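Local coordinates for protein GCN5-related N-acetyltransferase (Anabaena variabilis, PDB 2OZG) that binds coenzyme A and probably transfers acetyl groups to amines, perhaps of aminoglycosides, as a member of the GCN5-related N-acetyltransferase family, at residues F326-A331 / T382-G387; A353-S358 / R363-T368. All coordinates share one frame; numbering follows the deposited sequence.

Contact 1 of 2, residues F326-A331 / T382-G387; sequences FILSVA and TQIFAG
The hydrophobic core of the sterol carrier protein-like domain closes here, where Leu328 and Val330 of strand 324-331 meet Ile384 and Phe385 in the last turn of helix 375-385. Alternate residues of a strand face the same way, and these two aliphatic side chains both point at the helix; Ser329 between them is turned from it. Leu328 and Ile384 meet end-on, methyl to methyl, CD2 of the leucine lying 3.9 Å from CG2 of the isoleucine. The same Leu328 CD2 comes 3.7 Å from Phe385 CZ, at the far end of the ring. In this mixed sheet strand 324-331 runs between 308-315 and 334-339, and helix 375-385 packs across one face of it, with Tyr302 and Leu297 filling in around the contact. Beta-branched Ile384 suits the place: its CG2, anti to the backbone N, touches Val330 CG2 at 3.9 Å and also covers the middle of one face of the neighbouring Phe385 ring, 3.7 Å from its plane. Cut back to an alanine here, the side chain would keep neither branch, which is likely to open a gap between helix and strand beside Leu328 CD2 and Val330 CG2 and strip that ring face of its methyl cover.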
loop_
_atom_site.group_PDB
_atom_site.type_symbol
_atom_site.label_atom_id
_atom_site.label_comp_id
_atom_site.label_asym_id
_atom_site.label_seq_id
_atom_site.Cartn_x
_atom_site.Cartn_y
_atom_site.Cartn_z
ATOM N N PHE A 326 -44.728 -9.829 -31.329
ATOM C CA PHE A 326 -45.175 -8.452 -31.258
ATOM C C PHE A 326 -44.581 -7.696 -32.472
ATOM O O PHE A 326 -43.410 -7.914 -32.879
ATOM C CB PHE A 326 -44.670 -7.769 -29.949
ATOM C CG PHE A 326 -45.095 -8.462 -28.686
ATOM C CD1 PHE A 326 -44.309 -9.475 -28.130
ATOM C CD2 PHE A 326 -46.286 -8.106 -28.044
ATOM C CE1 PHE A 326 -44.721 -10.157 -26.977
ATOM C CE2 PHE A 326 -46.697 -8.781 -26.878
ATOM C CZ PHE A 326 -45.918 -9.804 -26.347
ATOM N N ILE A 327 -45.392 -6.833 -33.053
ATOM C CA ILE A 327 -44.910 -5.909 -34.061
ATOM C C ILE A 327 -44.765 -4.534 -33.404
ATOM O O ILE A 327 -45.728 -3.974 -32.894
ATOM C CB ILE A 327 -45.867 -5.778 -35.248
ATOM C CG1 ILE A 327 -46.165 -7.169 -35.815
ATOM C CG2 ILE A 327 -45.267 -4.821 -36.253
ATOM C CD1 ILE A 327 -47.260 -7.207 -36.920
ATOM N N LEU A 328 -43.547 -4.020 -33.403
ATOM C CA LEU A 328 -43.255 -2.664 -32.963
ATOM C C LEU A 328 -43.218 -1.775 -34.204
ATOM O O LEU A 328 -42.327 -1.948 -35.052
ATOM C CB LEU A 328 -41.865 -2.634 -32.333
ATOM C CG LEU A 328 -41.333 -1.311 -31.875
ATOM C CD1 LEU A 328 -42.257 -0.676 -30.849
ATOM C CD2 LEU A 328 -39.928 -1.529 -31.338
ATOM N N SER A 329 -44.155 -0.836 -34.334
ATOM C CA SER A 329 -44.160 0.075 -35.493
ATOM C C SER A 329 -43.802 1.438 -34.988
ATOM O O SER A 329 -44.494 1.989 -34.125
ATOM C CB SER A 329 -45.552 0.170 -36.183
ATOM O OG SER A 329 -45.951 -1.114 -36.598
ATOM N N VAL A 330 -42.714 1.981 -35.501
ATOM C CA VAL A 330 -42.204 3.299 -35.074
ATOM C C VAL A 330 -42.302 4.342 -36.199
ATOM O O VAL A 330 -41.958 4.096 -37.363
ATOM C CB VAL A 330 -40.731 3.174 -34.538
ATOM C CG1 VAL A 330 -40.182 4.520 -34.086
ATOM C CG2 VAL A 330 -40.666 2.197 -33.357
ATOM N N ALA A 331 -42.791 5.521 -35.851
ATOM C CA ALA A 331 -42.859 6.633 -36.797
ATOM C C ALA A 331 -43.078 7.884 -35.969
ATOM O O ALA A 331 -43.682 7.834 -34.890
ATOM C CB ALA A 331 -43.955 6.464 -37.746
ATOM N N THR A 382 -31.548 -1.382 -35.012
ATOM C CA THR A 382 -30.477 -0.441 -34.754
ATOM C C THR A 382 -31.000 0.975 -34.873
ATOM O O THR A 382 -30.691 1.815 -34.047
ATOM C CB THR A 382 -29.319 -0.660 -35.741
ATOM O OG1 THR A 382 -28.851 -1.987 -35.600
ATOM C CG2 THR A 382 -28.185 0.276 -35.501
ATOM N N GLN A 383 -31.812 1.218 -35.895
ATOM C CA GLN A 383 -32.371 2.536 -36.125
ATOM C C GLN A 383 -33.325 2.931 -34.985
ATOM O O GLN A 383 -33.273 4.062 -34.468
ATOM C CB GLN A 383 -33.143 2.539 -37.458
ATOM C CG GLN A 383 -32.238 2.351 -38.697
ATOM C CD GLN A 383 -33.018 2.109 -39.965
ATOM O OE1 GLN A 383 -34.178 1.692 -39.908
ATOM N NE2 GLN A 383 -32.381 2.316 -41.117
ATOM N N ILE A 384 -34.184 1.987 -34.595
ATOM C CA ILE A 384 -35.192 2.215 -33.524
ATOM C C ILE A 384 -34.597 2.517 -32.156
ATOM O O ILE A 384 -35.045 3.455 -31.451
ATOM C CB ILE A 384 -36.148 0.990 -33.413
ATOM C CG1 ILE A 384 -37.003 0.875 -34.672
ATOM C CG2 ILE A 384 -37.098 1.059 -32.214
ATOM C CD1 ILE A 384 -37.779 -0.425 -34.807
ATOM N N PHE A 385 -33.619 1.707 -31.753
ATOM C CA PHE A 385 -33.127 1.781 -30.361
ATOM C C PHE A 385 -31.861 2.576 -30.139
ATOM O O PHE A 385 -31.383 2.627 -29.025
ATOM C CB PHE A 385 -32.969 0.366 -29.767
ATOM C CG PHE A 385 -34.289 -0.368 -29.635
ATOM C CD1 PHE A 385 -35.173 -0.041 -28.594
ATOM C CD2 PHE A 385 -34.628 -1.381 -30.517
ATOM C CE1 PHE A 385 -36.415 -0.671 -28.497
ATOM C CE2 PHE A 385 -35.892 -2.032 -30.433
ATOM C CZ PHE A 385 -36.762 -1.671 -29.418
ATOM N N ALA A 386 -31.368 3.232 -31.178
ATOM C CA ALA A 386 -30.117 4.019 -31.109
ATOM C C ALA A 386 -30.315 5.152 -30.135
ATOM O O ALA A 386 -31.408 5.705 -30.045
ATOM C CB ALA A 386 -29.776 4.574 -32.482
ATOM N N GLY A 387 -29.265 5.497 -29.404
ATOM C CA GLY A 387 -29.380 6.539 -28.427
ATOM C C GLY A 387 -28.121 6.688 -27.598
ATOM O O GLY A 387 -27.205 5.885 -27.683
#

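Contact 2 of 2, residues A353-S358 / R363-T368; sequences ASLYTS and RQLQLT
Leu365 of helix 362-367 drives its branched end against helix 349-357, where Ser354 and Leu355 receive it. The contact across the two segments rests on van der Waals packing, and one leucine makes all of it from its side. With CG beside the backbone N (chi1 -66°) and an extended second torsion, Leu365 spreads its two methyls over successive residues. One is set against the helix backbone itself: Leu365 CD1 lies 3.6 Å from Leu355 CA and equally near Leu355 N. Leu365 CD2 rests 3.8 Å from Ser354 CB. A small serine suits the place, offering its CB methylene to that methyl with little bulk in the way. The Leu355 side chain crosses that of Leu365 at a slant.

The hydrogen bonds near the contact run within one helix or to residues beyond the pair. The hydroxyl of Ser354 bonds to the backbone oxygen of Gln133, so this buried oxygen is not left without a mate. Where helix 362-367 ends, Thr368 OG1 donates to Gln364 O at 2.9 Å, with the hydroxyl 18° off the plane of that carbonyl; the same oxygen also accepts from Thr368 N, so two bonds grip it. Just after helix 349-357, Ser358 leaves helical geometry in a Schellman motif, its positive phi turning the chain away.

Leu355 packs on Phe385 of helix 375-385, and helix 349-357 also meets strand 279-290 through Ala353 and Tyr356. On helix 362-367, Leu365 touches Leu371 of strand 371-373 and Leu271 of the second subunit.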
loop_
_atom_site.group_PDB
_atom_site.type_symbol
_atom_site.label_atom_id
_atom_site.label_comp_id
_atom_site.label_asym_id
_atom_site.label_seq_id
_atom_site.Cartn_x
_atom_site.Cartn_y
_atom_site.Cartn_z
ATOM N N ALA A 353 -34.374 -6.137 -22.546
ATOM C CA ALA A 353 -33.980 -5.080 -21.629
ATOM C C ALA A 353 -32.758 -4.282 -22.122
ATOM O O ALA A 353 -32.755 -3.058 -22.069
ATOM C CB ALA A 353 -33.653 -5.666 -20.285
ATOM N N SER A 354 -31.723 -5.004 -22.578
ATOM C CA SER A 354 -30.468 -4.380 -22.976
ATOM C C SER A 354 -30.691 -3.664 -24.291
ATOM O O SER A 354 -30.127 -2.612 -24.494
ATOM C CB SER A 354 -29.358 -5.366 -23.108
ATOM O OG SER A 354 -29.164 -6.155 -21.942
ATOM N N LEU A 355 -31.537 -4.242 -25.149
ATOM C CA LEU A 355 -31.872 -3.632 -26.430
ATOM C C LEU A 355 -32.621 -2.320 -26.214
ATOM O O LEU A 355 -32.291 -1.285 -26.808
ATOM C CB LEU A 355 -32.769 -4.576 -27.235
ATOM C CG LEU A 355 -33.236 -4.063 -28.617
ATOM C CD1 LEU A 355 -32.070 -3.911 -29.548
ATOM C CD2 LEU A 355 -34.293 -4.946 -29.231
ATOM N N TYR A 356 -33.629 -2.382 -25.339
ATOM C CA TYR A 356 -34.500 -1.241 -25.013
ATOM C C TYR A 356 -33.788 -0.011 -24.524
ATOM O O TYR A 356 -34.086 1.112 -24.918
ATOM C CB TYR A 356 -35.480 -1.674 -23.926
ATOM C CG TYR A 356 -36.552 -0.670 -23.464
ATOM C CD1 TYR A 356 -36.305 0.241 -22.483
ATOM C CD2 TYR A 356 -37.817 -0.718 -23.967
ATOM C CE1 TYR A 356 -37.323 1.112 -22.010
ATOM C CE2 TYR A 356 -38.818 0.175 -23.532
ATOM C CZ TYR A 356 -38.559 1.064 -22.551
ATOM O OH TYR A 356 -39.575 1.935 -22.131
ATOM N N THR A 357 -32.814 -0.213 -23.652
ATOM C CA THR A 357 -32.057 0.915 -23.066
ATOM C C THR A 357 -30.911 1.484 -23.876
ATOM O O THR A 357 -30.341 2.524 -23.500
ATOM C CB THR A 357 -31.434 0.462 -21.722
ATOM O OG1 THR A 357 -30.485 -0.571 -21.974
ATOM C CG2 THR A 357 -32.509 -0.005 -20.803
ATOM N N SER A 358 -30.574 0.834 -24.984
ATOM C CA SER A 358 -29.438 1.218 -25.810
ATOM C C SER A 358 -28.101 1.020 -25.143
ATOM O O SER A 358 -27.123 1.620 -25.546
ATOM C CB SER A 358 -29.513 2.697 -26.281
ATOM O OG SER A 358 -30.830 3.006 -26.558
ATOM N N ARG A 363 -26.278 -5.356 -33.002
ATOM C CA ARG A 363 -25.111 -6.099 -33.455
ATOM C C ARG A 363 -24.353 -6.685 -32.272
ATOM O O ARG A 363 -23.949 -7.842 -32.300
ATOM C CB ARG A 363 -24.157 -5.157 -34.189
ATOM C CG ARG A 363 -23.060 -5.885 -34.916
ATOM C CD ARG A 363 -21.979 -4.938 -35.414
ATOM N NE ARG A 363 -21.256 -4.251 -34.339
ATOM C CZ ARG A 363 -20.143 -4.713 -33.769
ATOM N NH1 ARG A 363 -19.619 -5.872 -34.144
ATOM N NH2 ARG A 363 -19.553 -4.009 -32.810
ATOM N N GLN A 364 -24.131 -5.861 -31.256
ATOM C CA GLN A 364 -23.451 -6.303 -30.023
ATOM C C GLN A 364 -24.245 -7.382 -29.275
ATOM O O GLN A 364 -23.678 -8.274 -28.700
ATOM C CB GLN A 364 -23.213 -5.114 -29.082
ATOM C CG GLN A 364 -22.035 -4.212 -29.565
ATOM C CD GLN A 364 -21.909 -2.980 -28.752
ATOM O OE1 GLN A 364 -22.921 -2.294 -28.439
ATOM N NE2 GLN A 364 -20.666 -2.663 -28.369
ATOM N N LEU A 365 -25.558 -7.267 -29.254
ATOM C CA LEU A 365 -26.401 -8.283 -28.630
ATOM C C LEU A 365 -26.427 -9.610 -29.457
ATOM O O LEU A 365 -26.438 -10.730 -28.917
ATOM C CB LEU A 365 -27.787 -7.704 -28.400
ATOM C CG LEU A 365 -27.841 -6.566 -27.368
ATOM C CD1 LEU A 365 -29.184 -5.816 -27.354
ATOM C CD2 LEU A 365 -27.489 -7.096 -25.924
ATOM N N GLN A 366 -26.354 -9.484 -30.767
ATOM C CA GLN A 366 -26.257 -10.627 -31.611
ATOM C C GLN A 366 -24.966 -11.372 -31.328
ATOM O O GLN A 366 -24.955 -12.592 -31.166
ATOM C CB GLN A 366 -26.262 -10.212 -33.067
ATOM C CG GLN A 366 -26.256 -11.386 -34.007
ATOM C CD GLN A 366 -26.159 -10.963 -35.462
ATOM O OE1 GLN A 366 -25.379 -10.058 -35.831
ATOM N NE2 GLN A 366 -26.947 -11.599 -36.288
ATOM N N LEU A 367 -23.879 -10.627 -31.281
ATOM C CA LEU A 367 -22.547 -11.195 -31.078
ATOM C C LEU A 367 -22.368 -11.909 -29.744
ATOM O O LEU A 367 -21.563 -12.810 -29.649
ATOM C CB LEU A 367 -21.514 -10.086 -31.193
ATOM C CG LEU A 367 -20.066 -10.451 -30.870
ATOM C CD1 LEU A 367 -19.533 -11.412 -31.899
ATOM C CD2 LEU A 367 -19.225 -9.189 -30.821
ATOM N N THR A 368 -23.089 -11.456 -28.715
ATOM C CA THR A 368 -23.038 -12.004 -27.357
ATOM C C THR A 368 -24.222 -12.945 -27.116
ATOM O O THR A 368 -24.505 -13.352 -25.979
ATOM C CB THR A 368 -22.995 -10.879 -26.307
ATOM O OG1 THR A 368 -24.139 -10.026 -26.434
ATOM C CG2 THR A 368 -21.742 -10.024 -26.484
#

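How the contacts relate
Both contacts belong to the sterol carrier protein-like domain at the C-terminal end of the chain, with centres about 13 Å apart. Along the sequence strand 324-331 comes first, then the two helices of contact 2, and finally helix 375-385, so the whole helix pair falls between the two halves of contact 1. They meet at Phe385: its carbonyl oxygen lies 2.6 Å from Ser358 OG, a probable hydrogen bond, and its CB packs 3.5 Å from Leu355 O. The end of helix 375-385 therefore touches both strand 324-331 and helix 349-357, tying the two contacts together through Phe385, away from the coenzyme A site.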